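Local atomic coordinates of UPF0311 protein CA_C3321 (Clostridium acetobutylicum ATCC 824, PDB entry 3G7G), a protein that is of unknown function, belongs to the UPF0311 (DUF3237) family and folds into an eight-stranded antiparallel barrel. Residues A[95-99]-A[100-104]. Sequence-based numbering, arbitrary orientation.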
ATOM      1  N   ARG A  95      -8.540 -14.240  -6.758  1.00 29.22           N
ATOM      2  CA  ARG A  95      -8.961 -15.559  -7.208  1.00 29.51           C
ATOM      3  C   ARG A  95     -10.465 -15.644  -7.008  1.00 29.08           C
ATOM      4  O   ARG A  95     -10.957 -15.513  -5.890  1.00 27.64           O
ATOM      5  CB  ARG A  95      -8.235 -16.664  -6.444  1.00 29.11           C
ATOM      6  CG  ARG A  95      -8.758 -18.052  -6.764  1.00 30.62           C
ATOM      7  CD  ARG A  95      -7.831 -19.093  -6.281  1.00 32.51           C
ATOM      8  NE  ARG A  95      -7.870 -19.151  -4.826  1.00 36.88           N
ATOM      9  CZ  ARG A  95      -6.835 -19.406  -4.031  1.00 38.09           C
ATOM     10  NH1 ARG A  95      -5.619 -19.605  -4.526  1.00 40.43           N
ATOM     11  NH2 ARG A  95      -7.021 -19.458  -2.724  1.00 37.88           N
ATOM     12  N   THR A  96     -11.178 -15.819  -8.116  1.00 28.85           N
ATOM     13  CA  THR A  96     -12.616 -15.880  -8.115  1.00 29.68           C
ATOM     14  C   THR A  96     -13.031 -17.185  -8.793  1.00 29.80           C
ATOM     15  O   THR A  96     -12.238 -17.807  -9.492  1.00 28.41           O
ATOM     16  CB  THR A  96     -13.247 -14.715  -8.911  1.00 29.48           C
ATOM     17  OG1 THR A  96     -12.898 -14.851 -10.284  1.00 27.17           O
ATOM     18  CG2 THR A  96     -12.786 -13.389  -8.441  1.00 28.49           C
ATOM     19  N   VAL A  97     -14.280 -17.570  -8.555  1.00 31.55           N
ATOM     20  CA  VAL A  97     -14.950 -18.697  -9.231  1.00 32.71           C
ATOM     21  C   VAL A  97     -16.341 -18.259  -9.661  1.00 33.39           C
ATOM     22  O   VAL A  97     -16.882 -17.331  -9.089  1.00 32.92           O
ATOM     23  CB  VAL A  97     -15.118 -19.963  -8.320  1.00 32.44           C
ATOM     24  CG1 VAL A  97     -13.778 -20.608  -8.043  1.00 32.87           C
ATOM     25  CG2 VAL A  97     -15.878 -19.648  -7.005  1.00 32.50           C
ATOM     26  N   PRO A  98     -16.936 -18.930 -10.665  1.00 35.19           N
ATOM     27  CA  PRO A  98     -18.362 -18.676 -10.961  1.00 36.84           C
ATOM     28  C   PRO A  98     -19.313 -18.944  -9.798  1.00 38.43           C
ATOM     29  O   PRO A  98     -18.965 -19.657  -8.849  1.00 38.12           O
ATOM     30  CB  PRO A  98     -18.663 -19.615 -12.121  1.00 36.27           C
ATOM     31  CG  PRO A  98     -17.355 -19.903 -12.731  1.00 35.52           C
ATOM     32  CD  PRO A  98     -16.357 -19.905 -11.605  1.00 35.35           C
ATOM     33  N   ASP A  99     -20.495 -18.338  -9.882  1.00 41.43           N
ATOM     34  CA  ASP A  99     -21.463 -18.314  -8.774  1.00 42.85           C
ATOM     35  C   ASP A  99     -21.790 -19.695  -8.283  1.00 43.81           C
ATOM     36  O   ASP A  99     -21.903 -19.921  -7.086  1.00 43.96           O
ATOM     37  CB  ASP A  99     -22.760 -17.626  -9.201  1.00 44.06           C
ATOM     38  CG  ASP A  99     -23.520 -17.052  -8.017  1.00 45.76           C
ATOM     39  OD1 ASP A  99     -24.056 -17.875  -7.229  1.00 53.61           O
ATOM     40  OD2 ASP A  99     -23.564 -15.780  -7.866  1.00 53.29           O
ATOM     41  N   GLU A 100     -21.906 -20.625  -9.223  1.00 45.43           N
ATOM     42  CA  GLU A 100     -22.223 -22.021  -8.915  1.00 46.65           C
ATOM     43  C   GLU A 100     -21.181 -22.729  -8.047  1.00 46.87           C
ATOM     44  O   GLU A 100     -21.463 -23.777  -7.497  1.00 46.41           O
ATOM     45  CB  GLU A 100     -22.431 -22.813 -10.217  1.00 47.18           C
ATOM     46  CG  GLU A 100     -21.134 -23.199 -10.914  1.00 48.38           C
ATOM     47  CD  GLU A 100     -21.337 -23.664 -12.336  1.00 48.72           C
ATOM     48  OE1 GLU A 100     -21.296 -22.818 -13.260  1.00 52.33           O
ATOM     49  OE2 GLU A 100     -21.509 -24.883 -12.524  1.00 51.30           O
ATOM     50  N   TYR A 101     -19.973 -22.182  -7.934  1.00 47.86           N
ATOM     51  CA  TYR A 101     -18.944 -22.791  -7.079  1.00 48.51           C
ATOM     52  C   TYR A 101     -18.650 -22.030  -5.800  1.00 48.45           C
ATOM     53  O   TYR A 101     -17.825 -22.479  -5.013  1.00 48.42           O
ATOM     54  CB  TYR A 101     -17.633 -22.928  -7.829  1.00 49.60           C
ATOM     55  CG  TYR A 101     -17.700 -23.714  -9.115  1.00 50.25           C
ATOM     56  CD1 TYR A 101     -17.522 -25.096  -9.124  1.00 50.75           C
ATOM     57  CD2 TYR A 101     -17.878 -23.066 -10.329  1.00 50.56           C
ATOM     58  CE1 TYR A 101     -17.543 -25.808 -10.313  1.00 50.94           C
ATOM     59  CE2 TYR A 101     -17.895 -23.769 -11.520  1.00 50.35           C
ATOM     60  CZ  TYR A 101     -17.730 -25.133 -11.505  1.00 50.41           C
ATOM     61  OH  TYR A 101     -17.749 -25.821 -12.694  1.00 51.35           O
ATOM     62  N   ILE A 102     -19.298 -20.886  -5.600  1.00 48.79           N
ATOM     63  CA  ILE A 102     -19.042 -20.047  -4.427  1.00 49.17           C
ATOM     64  C   ILE A 102     -19.253 -20.765  -3.100  1.00 49.29           C
ATOM     65  O   ILE A 102     -18.372 -20.711  -2.247  1.00 49.20           O
ATOM     66  CB  ILE A 102     -19.831 -18.709  -4.472  1.00 49.21           C
ATOM     67  CG1 ILE A 102     -19.235 -17.795  -5.545  1.00 48.77           C
ATOM     68  CG2 ILE A 102     -19.800 -17.998  -3.098  1.00 49.12           C
ATOM     69  CD1 ILE A 102     -19.837 -16.414  -5.579  1.00 49.23           C
ATOM     70  N   GLU A 103     -20.360 -21.474  -2.926  1.00 49.73           N
ATOM     71  CA  GLU A 103     -20.598 -22.189  -1.670  1.00 49.95           C
ATOM     72  C   GLU A 103     -19.511 -23.197  -1.416  1.00 50.54           C
ATOM     73  O   GLU A 103     -19.126 -23.423  -0.291  1.00 50.30           O
ATOM     74  CB  GLU A 103     -21.961 -22.893  -1.630  1.00 49.94           C
ATOM     75  CG  GLU A 103     -23.170 -21.990  -1.690  1.00 48.59           C
ATOM     76  CD  GLU A 103     -23.433 -21.211  -0.424  1.00 47.33           C
ATOM     77  OE1 GLU A 103     -23.085 -21.669   0.653  1.00 45.19           O
ATOM     78  OE2 GLU A 103     -23.987 -20.130  -0.526  1.00 43.76           O
ATOM     79  N   ALA A 104     -19.015 -23.791  -2.481  1.00 50.86           N
ATOM     80  CA  ALA A 104     -17.973 -24.769  -2.363  1.00 51.43           C
ATOM     81  C   ALA A 104     -16.746 -24.085  -1.839  1.00 52.17           C
ATOM     82  O   ALA A 104     -16.094 -24.575  -0.940  1.00 51.85           O
ATOM     83  CB  ALA A 104     -17.699 -25.378  -3.676  1.00 51.20           C
TER
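Val-97 and Tyr-101 meet across a tight bend, where CG2 of Val-97 lies 3.8 Å from CB of Tyr-101. The bend lies beyond the end of barrel strand 86-96 and leads into the short helix 102-107, within the excursion that returns along strand 117-126. Pro-98 O accepts the N-H of Tyr-101 (N to O 2.9 Å), and Asp-99 O accepts that of Ile-102 (N to O 3.2 Å). Both bonds link residues three apart and have an N-H...O angle of 159°, and the backbone torsions make the pair overlapping type I turns. Together the two turns bend the chain out of the extended conformation of the strand and into the helix.

The side chain of Ile-102 runs back past the Asp-99 carbonyl. CB of Ile-102 sits 3.5 Å from Asp-99 O, the same oxygen that the Ile-102 N-H engages. CG1 of Ile-102 stays close to that carbonyl, 3.7 Å from Asp-99 O, and also approaches CG2 of Val-97 at 4.1 Å. With chi2 at -174° the chain runs on extended, carrying the terminal CD1 of Ile-102 to 4.1 Å from CA of Asp-99. Tyr-101 takes another path: its side chain runs beside that of Pro-98 in a common direction, with CD2 of Tyr-101 3.7 Å from CD of Pro-98 and Pro-98 CB in plane at the aromatic edge. Val-97 also touches Tyr-116 in the loop before the return strand.

Polarity and packing are thus divided between backbone and side chains. Main-chain amides and carbonyls supply both hydrogen bonds across the bend, while the hydrocarbon parts of Val-97, Pro-98, Tyr-101 and Ile-102 add van der Waals contacts but no polar link between side chains.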